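Local structure of beta-galactosidase/beta-glucuronidase (Faecalibacterium prausnitzii L2-6, 6MVF) at residues Y344-I358 and L381-G395. The protein is an FMN-binding beta-glucuronidase of glycoside hydrolase family 2 from a human gut bacterium. Residues are numbered along the deposited sequence; the frame is centred on the assembly and turned at random.
With FMN (flavin mononucleotide), chain G.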
# COMPACT_ATOMS: atom_id res chain seq x y z
N TYR A 344 -22.71 -8.50 -1.66
CA TYR A 344 -22.92 -9.69 -0.84
C TYR A 344 -21.68 -10.02 -0.04
O TYR A 344 -21.77 -10.30 1.16
CB TYR A 344 -23.33 -10.89 -1.69
CG TYR A 344 -24.69 -10.74 -2.36
CD1 TYR A 344 -25.83 -10.51 -1.61
CD2 TYR A 344 -24.81 -10.81 -3.74
CE1 TYR A 344 -27.06 -10.34 -2.23
CE2 TYR A 344 -26.03 -10.64 -4.36
CZ TYR A 344 -27.15 -10.41 -3.60
OH TYR A 344 -28.36 -10.24 -4.23
N ASP A 345 -20.50 -9.91 -0.66
CA ASP A 345 -19.24 -10.07 0.07
C ASP A 345 -19.17 -9.12 1.27
O ASP A 345 -18.89 -9.55 2.40
CB ASP A 345 -18.06 -9.83 -0.87
CG ASP A 345 -17.85 -10.97 -1.87
OD1 ASP A 345 -18.28 -12.11 -1.57
OD2 ASP A 345 -17.24 -10.71 -2.95
N ALA A 346 -19.42 -7.82 1.04
CA ALA A 346 -19.46 -6.86 2.13
C ALA A 346 -20.46 -7.24 3.22
O ALA A 346 -20.21 -7.00 4.41
CB ALA A 346 -19.79 -5.47 1.61
N CYS A 347 -21.59 -7.85 2.86
CA CYS A 347 -22.55 -8.28 3.88
C CYS A 347 -22.04 -9.48 4.68
O CYS A 347 -22.21 -9.53 5.90
CB CYS A 347 -23.88 -8.60 3.22
SG CYS A 347 -24.70 -7.10 2.70
N ASP A 348 -21.47 -10.47 4.00
CA ASP A 348 -20.84 -11.59 4.69
C ASP A 348 -19.79 -11.11 5.68
O ASP A 348 -19.67 -11.64 6.79
CB ASP A 348 -20.19 -12.55 3.67
CG ASP A 348 -21.20 -13.18 2.67
OD1 ASP A 348 -22.39 -13.38 2.99
OD2 ASP A 348 -20.77 -13.52 1.55
N GLU A 349 -19.01 -10.10 5.29
CA GLU A 349 -17.87 -9.71 6.11
C GLU A 349 -18.26 -8.76 7.23
O GLU A 349 -17.77 -8.89 8.35
CB GLU A 349 -16.77 -9.11 5.24
CG GLU A 349 -16.02 -10.18 4.47
CD GLU A 349 -15.71 -9.78 3.02
OE1 GLU A 349 -15.50 -8.56 2.77
OE2 GLU A 349 -15.68 -10.71 2.15
N LEU A 350 -19.15 -7.80 6.95
CA LEU A 350 -19.56 -6.87 7.99
C LEU A 350 -20.70 -7.41 8.85
O LEU A 350 -20.92 -6.90 9.95
CB LEU A 350 -19.95 -5.53 7.38
CG LEU A 350 -18.76 -4.84 6.68
CD1 LEU A 350 -19.17 -3.54 6.02
CD2 LEU A 350 -17.66 -4.57 7.68
N GLY A 351 -21.40 -8.45 8.39
CA GLY A 351 -22.47 -9.06 9.16
C GLY A 351 -23.81 -8.34 9.09
O GLY A 351 -24.10 -7.48 9.92
N PHE A 352 -24.61 -8.69 8.07
CA PHE A 352 -26.00 -8.28 7.95
C PHE A 352 -26.81 -9.48 7.50
O PHE A 352 -26.36 -10.25 6.64
CB PHE A 352 -26.23 -7.17 6.89
CG PHE A 352 -25.51 -5.91 7.15
CD1 PHE A 352 -25.96 -5.01 8.10
CD2 PHE A 352 -24.40 -5.57 6.40
CE1 PHE A 352 -25.30 -3.80 8.33
CE2 PHE A 352 -23.74 -4.36 6.61
CZ PHE A 352 -24.18 -3.48 7.58
N ALA A 353 -28.02 -9.60 8.04
CA ALA A 353 -29.01 -10.55 7.53
C ALA A 353 -29.58 -10.01 6.22
O ALA A 353 -30.19 -8.94 6.21
CB ALA A 353 -30.11 -10.76 8.57
N VAL A 354 -29.39 -10.72 5.10
CA VAL A 354 -29.72 -10.21 3.77
C VAL A 354 -30.97 -10.91 3.22
O VAL A 354 -31.07 -12.14 3.26
CB VAL A 354 -28.56 -10.38 2.78
CG1 VAL A 354 -29.03 -10.06 1.36
CG2 VAL A 354 -27.40 -9.49 3.19
N TRP A 355 -31.89 -10.10 2.70
CA TRP A 355 -33.03 -10.55 1.89
C TRP A 355 -32.66 -10.27 0.42
O TRP A 355 -32.52 -9.11 0.02
CB TRP A 355 -34.30 -9.84 2.37
CG TRP A 355 -35.54 -9.71 1.43
CD1 TRP A 355 -35.57 -9.71 0.05
CD2 TRP A 355 -36.90 -9.52 1.84
NE1 TRP A 355 -36.85 -9.55 -0.40
CE2 TRP A 355 -37.69 -9.43 0.67
CE3 TRP A 355 -37.54 -9.42 3.10
CZ2 TRP A 355 -39.08 -9.25 0.71
CZ3 TRP A 355 -38.92 -9.23 3.13
CH2 TRP A 355 -39.68 -9.16 1.94
N ALA A 356 -32.48 -11.33 -0.36
CA ALA A 356 -32.19 -11.21 -1.79
C ALA A 356 -33.42 -11.59 -2.61
O ALA A 356 -34.16 -12.51 -2.24
CB ALA A 356 -31.00 -12.09 -2.18
N GLU A 357 -33.63 -10.90 -3.73
CA GLU A 357 -34.84 -11.12 -4.53
C GLU A 357 -34.56 -10.92 -6.02
O GLU A 357 -33.53 -10.38 -6.43
CB GLU A 357 -35.98 -10.20 -4.07
CG GLU A 357 -35.78 -8.76 -4.40
CD GLU A 357 -36.95 -7.88 -3.94
OE1 GLU A 357 -37.66 -8.27 -2.99
OE2 GLU A 357 -37.17 -6.80 -4.53
N ILE A 358 -35.52 -11.38 -6.82
CA ILE A 358 -35.52 -11.22 -8.28
C ILE A 358 -36.45 -10.06 -8.62
O ILE A 358 -37.31 -9.72 -7.80
CB ILE A 358 -35.97 -12.52 -8.98
CG1 ILE A 358 -37.36 -12.92 -8.49
CG2 ILE A 358 -34.95 -13.63 -8.78
CD1 ILE A 358 -37.85 -14.21 -9.04
N LEU A 381 -30.17 -16.54 -9.37
CA LEU A 381 -29.98 -15.85 -8.10
C LEU A 381 -29.55 -16.82 -7.01
O LEU A 381 -28.68 -16.51 -6.19
CB LEU A 381 -31.26 -15.12 -7.70
CG LEU A 381 -31.25 -14.49 -6.30
CD1 LEU A 381 -30.18 -13.39 -6.21
CD2 LEU A 381 -32.65 -13.97 -5.93
N ILE A 382 -30.15 -18.00 -6.98
CA ILE A 382 -29.83 -18.95 -5.92
C ILE A 382 -28.48 -19.60 -6.16
O ILE A 382 -27.70 -19.78 -5.23
CB ILE A 382 -30.95 -19.99 -5.81
CG1 ILE A 382 -32.22 -19.30 -5.29
CG2 ILE A 382 -30.52 -21.18 -4.94
CD1 ILE A 382 -33.40 -20.20 -5.19
N ILE A 383 -28.18 -19.97 -7.41
CA ILE A 383 -26.97 -20.73 -7.68
C ILE A 383 -25.73 -19.85 -7.56
O ILE A 383 -24.69 -20.28 -7.08
CB ILE A 383 -27.08 -21.41 -9.06
CG1 ILE A 383 -27.84 -22.71 -8.89
CG2 ILE A 383 -25.69 -21.69 -9.68
CD1 ILE A 383 -28.72 -23.02 -10.04
N GLN A 384 -25.84 -18.59 -7.98
CA GLN A 384 -24.69 -17.70 -7.90
C GLN A 384 -24.45 -17.19 -6.49
O GLN A 384 -23.32 -16.84 -6.16
CB GLN A 384 -24.86 -16.53 -8.88
CG GLN A 384 -24.93 -17.01 -10.30
CD GLN A 384 -25.22 -15.93 -11.32
OE1 GLN A 384 -25.25 -14.73 -11.00
NE2 GLN A 384 -25.41 -16.34 -12.56
N ASN A 385 -25.48 -17.19 -5.64
CA ASN A 385 -25.34 -16.63 -4.31
C ASN A 385 -25.51 -17.67 -3.22
O ASN A 385 -25.63 -17.31 -2.04
CB ASN A 385 -26.32 -15.48 -4.11
CG ASN A 385 -26.07 -14.37 -5.08
OD1 ASN A 385 -25.17 -13.55 -4.88
ND2 ASN A 385 -26.82 -14.35 -6.19
N TYR A 386 -25.49 -18.96 -3.59
CA TYR A 386 -25.78 -20.00 -2.61
C TYR A 386 -24.80 -20.01 -1.44
O TYR A 386 -25.19 -20.39 -0.33
CB TYR A 386 -25.78 -21.37 -3.30
CG TYR A 386 -26.18 -22.48 -2.36
CD1 TYR A 386 -25.21 -23.23 -1.68
CD2 TYR A 386 -27.52 -22.78 -2.13
CE1 TYR A 386 -25.58 -24.24 -0.82
CE2 TYR A 386 -27.89 -23.78 -1.27
CZ TYR A 386 -26.92 -24.52 -0.62
OH TYR A 386 -27.30 -25.53 0.24
N ASN A 387 -23.54 -19.61 -1.64
CA ASN A 387 -22.57 -19.78 -0.56
C ASN A 387 -22.50 -18.61 0.42
O ASN A 387 -21.82 -18.74 1.44
CB ASN A 387 -21.19 -20.06 -1.15
CG ASN A 387 -21.18 -21.33 -1.96
OD1 ASN A 387 -21.91 -22.29 -1.65
ND2 ASN A 387 -20.36 -21.34 -3.03
N HIS A 388 -23.20 -17.50 0.16
CA HIS A 388 -23.14 -16.33 1.03
C HIS A 388 -23.85 -16.58 2.35
O HIS A 388 -25.08 -16.77 2.36
CB HIS A 388 -23.78 -15.16 0.34
CG HIS A 388 -23.06 -14.71 -0.89
ND1 HIS A 388 -21.83 -14.08 -0.84
CD2 HIS A 388 -23.41 -14.75 -2.20
CE1 HIS A 388 -21.45 -13.77 -2.07
NE2 HIS A 388 -22.39 -14.18 -2.91
N PRO A 389 -23.15 -16.55 3.50
CA PRO A 389 -23.87 -16.75 4.78
C PRO A 389 -24.79 -15.59 5.13
O PRO A 389 -25.74 -15.79 5.90
CB PRO A 389 -22.74 -16.90 5.81
CG PRO A 389 -21.56 -16.19 5.20
CD PRO A 389 -21.70 -16.40 3.70
N SER A 390 -24.56 -14.41 4.55
CA SER A 390 -25.39 -13.26 4.91
C SER A 390 -26.81 -13.41 4.36
O SER A 390 -27.75 -12.83 4.91
CB SER A 390 -24.75 -11.95 4.42
OG SER A 390 -24.76 -11.87 2.99
N ILE A 391 -26.99 -14.17 3.28
CA ILE A 391 -28.31 -14.30 2.68
C ILE A 391 -29.13 -15.29 3.50
O ILE A 391 -28.78 -16.47 3.60
CB ILE A 391 -28.22 -14.73 1.21
CG1 ILE A 391 -27.43 -13.68 0.41
CG2 ILE A 391 -29.63 -14.95 0.63
CD1 ILE A 391 -27.31 -13.94 -1.08
N LEU A 392 -30.21 -14.81 4.11
CA LEU A 392 -31.10 -15.67 4.89
C LEU A 392 -32.47 -15.89 4.24
O LEU A 392 -33.08 -16.93 4.47
CB LEU A 392 -31.29 -15.10 6.30
CG LEU A 392 -30.05 -14.71 7.10
CD1 LEU A 392 -30.45 -14.49 8.54
CD2 LEU A 392 -28.94 -15.74 7.00
N PHE A 393 -32.93 -14.97 3.40
CA PHE A 393 -34.25 -15.03 2.80
C PHE A 393 -34.17 -14.78 1.30
O PHE A 393 -33.50 -13.84 0.85
CB PHE A 393 -35.15 -13.99 3.46
CG PHE A 393 -35.02 -13.93 4.95
CD1 PHE A 393 -35.82 -14.71 5.77
CD2 PHE A 393 -34.10 -13.07 5.54
CE1 PHE A 393 -35.71 -14.66 7.17
CE2 PHE A 393 -33.98 -13.01 6.92
CZ PHE A 393 -34.79 -13.81 7.74
N TRP A 394 -34.83 -15.63 0.53
CA TRP A 394 -35.06 -15.41 -0.89
C TRP A 394 -36.45 -14.82 -1.06
O TRP A 394 -37.43 -15.39 -0.57
CB TRP A 394 -34.95 -16.72 -1.70
CG TRP A 394 -33.66 -17.51 -1.61
CD1 TRP A 394 -33.52 -18.81 -1.18
CD2 TRP A 394 -32.35 -17.08 -2.01
NE1 TRP A 394 -32.21 -19.20 -1.26
CE2 TRP A 394 -31.46 -18.17 -1.77
CE3 TRP A 394 -31.83 -15.89 -2.53
CZ2 TRP A 394 -30.08 -18.10 -2.03
CZ3 TRP A 394 -30.44 -15.81 -2.79
CH2 TRP A 394 -29.58 -16.92 -2.54
N GLY A 395 -36.54 -13.69 -1.76
CA GLY A 395 -37.82 -13.06 -2.04
C GLY A 395 -38.27 -13.36 -3.46
O GLY A 395 -37.48 -13.26 -4.40
N1 FMN G . -24.70 -28.62 -11.72
C2 FMN G . -23.64 -28.41 -12.49
O2 FMN G . -23.39 -29.14 -13.45
N3 FMN G . -22.80 -27.41 -12.30
C4 FMN G . -22.93 -26.56 -11.32
O4 FMN G . -22.14 -25.64 -11.15
C4A FMN G . -24.03 -26.74 -10.45
N5 FMN G . -24.17 -25.88 -9.48
C5A FMN G . -25.17 -25.98 -8.63
C6 FMN G . -25.28 -25.06 -7.61
C7 FMN G . -26.29 -25.15 -6.73
C7M FMN G . -26.40 -24.15 -5.64
C8 FMN G . -27.28 -26.21 -6.87
C8M FMN G . -28.41 -26.30 -5.91
C9 FMN G . -27.16 -27.13 -7.88
C9A FMN G . -26.13 -27.06 -8.77
N10 FMN G . -26.03 -27.97 -9.82
C10 FMN G . -24.95 -27.83 -10.69
C1' FMN G . -27.02 -29.04 -9.86
C2' FMN G . -28.03 -29.18 -10.97
O2' FMN G . -29.08 -28.37 -10.52
C3' FMN G . -28.61 -30.58 -11.07
O3' FMN G . -27.75 -31.49 -10.42
C4' FMN G . -28.74 -31.11 -12.48
O4' FMN G . -27.54 -30.74 -13.16
C5' FMN G . -29.98 -30.62 -13.23
O5' FMN G . -29.69 -29.51 -14.06
P FMN G . -30.79 -28.56 -14.69
O1P FMN G . -30.15 -28.15 -15.95
O2P FMN G . -32.01 -29.42 -14.82
O3P FMN G . -31.06 -27.42 -13.77
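In the TIM barrel of this family 2 glycoside hydrolase, V354 and I391 open a parallel pairing between two consecutive barrel strands, 353-357 and 391-398, joined through helix 368-385 as a beta-alpha-beta unit. A beta bulge shifts the register after V354, whose O takes L392 N at 2.9 Å and, weakly, F393 N; pairing then resumes from F393 O to A356 N and from A356 O to G395 N. At the N-terminal ends of the two strands, D348 grips the turn that leads into the second. D348 OD2 presents the syn lone pair to H388 ND1 at 2.7 Å, in the imidazole plane, while D348 OD1 accepts both S390 N (2.9 Å) and S390 OG (2.8 Å), the hydroxyl coming from above the carboxylate. Y344 CB lies over the centre of the H388 ring, and chi1 of -66° turns the phenol so that one face meets I391 CD1. Replacing D348 with an alanine would probably leave H388 ND1 and both S390 donors without their acceptor, with the imidazole held at NE2 by Q341. The Y344 hydroxyl has its polar partner in H339. I383 and Y386 reach the FMN, and strand 331-334 lies beside 353-357, strand 428-433 beside 391-398.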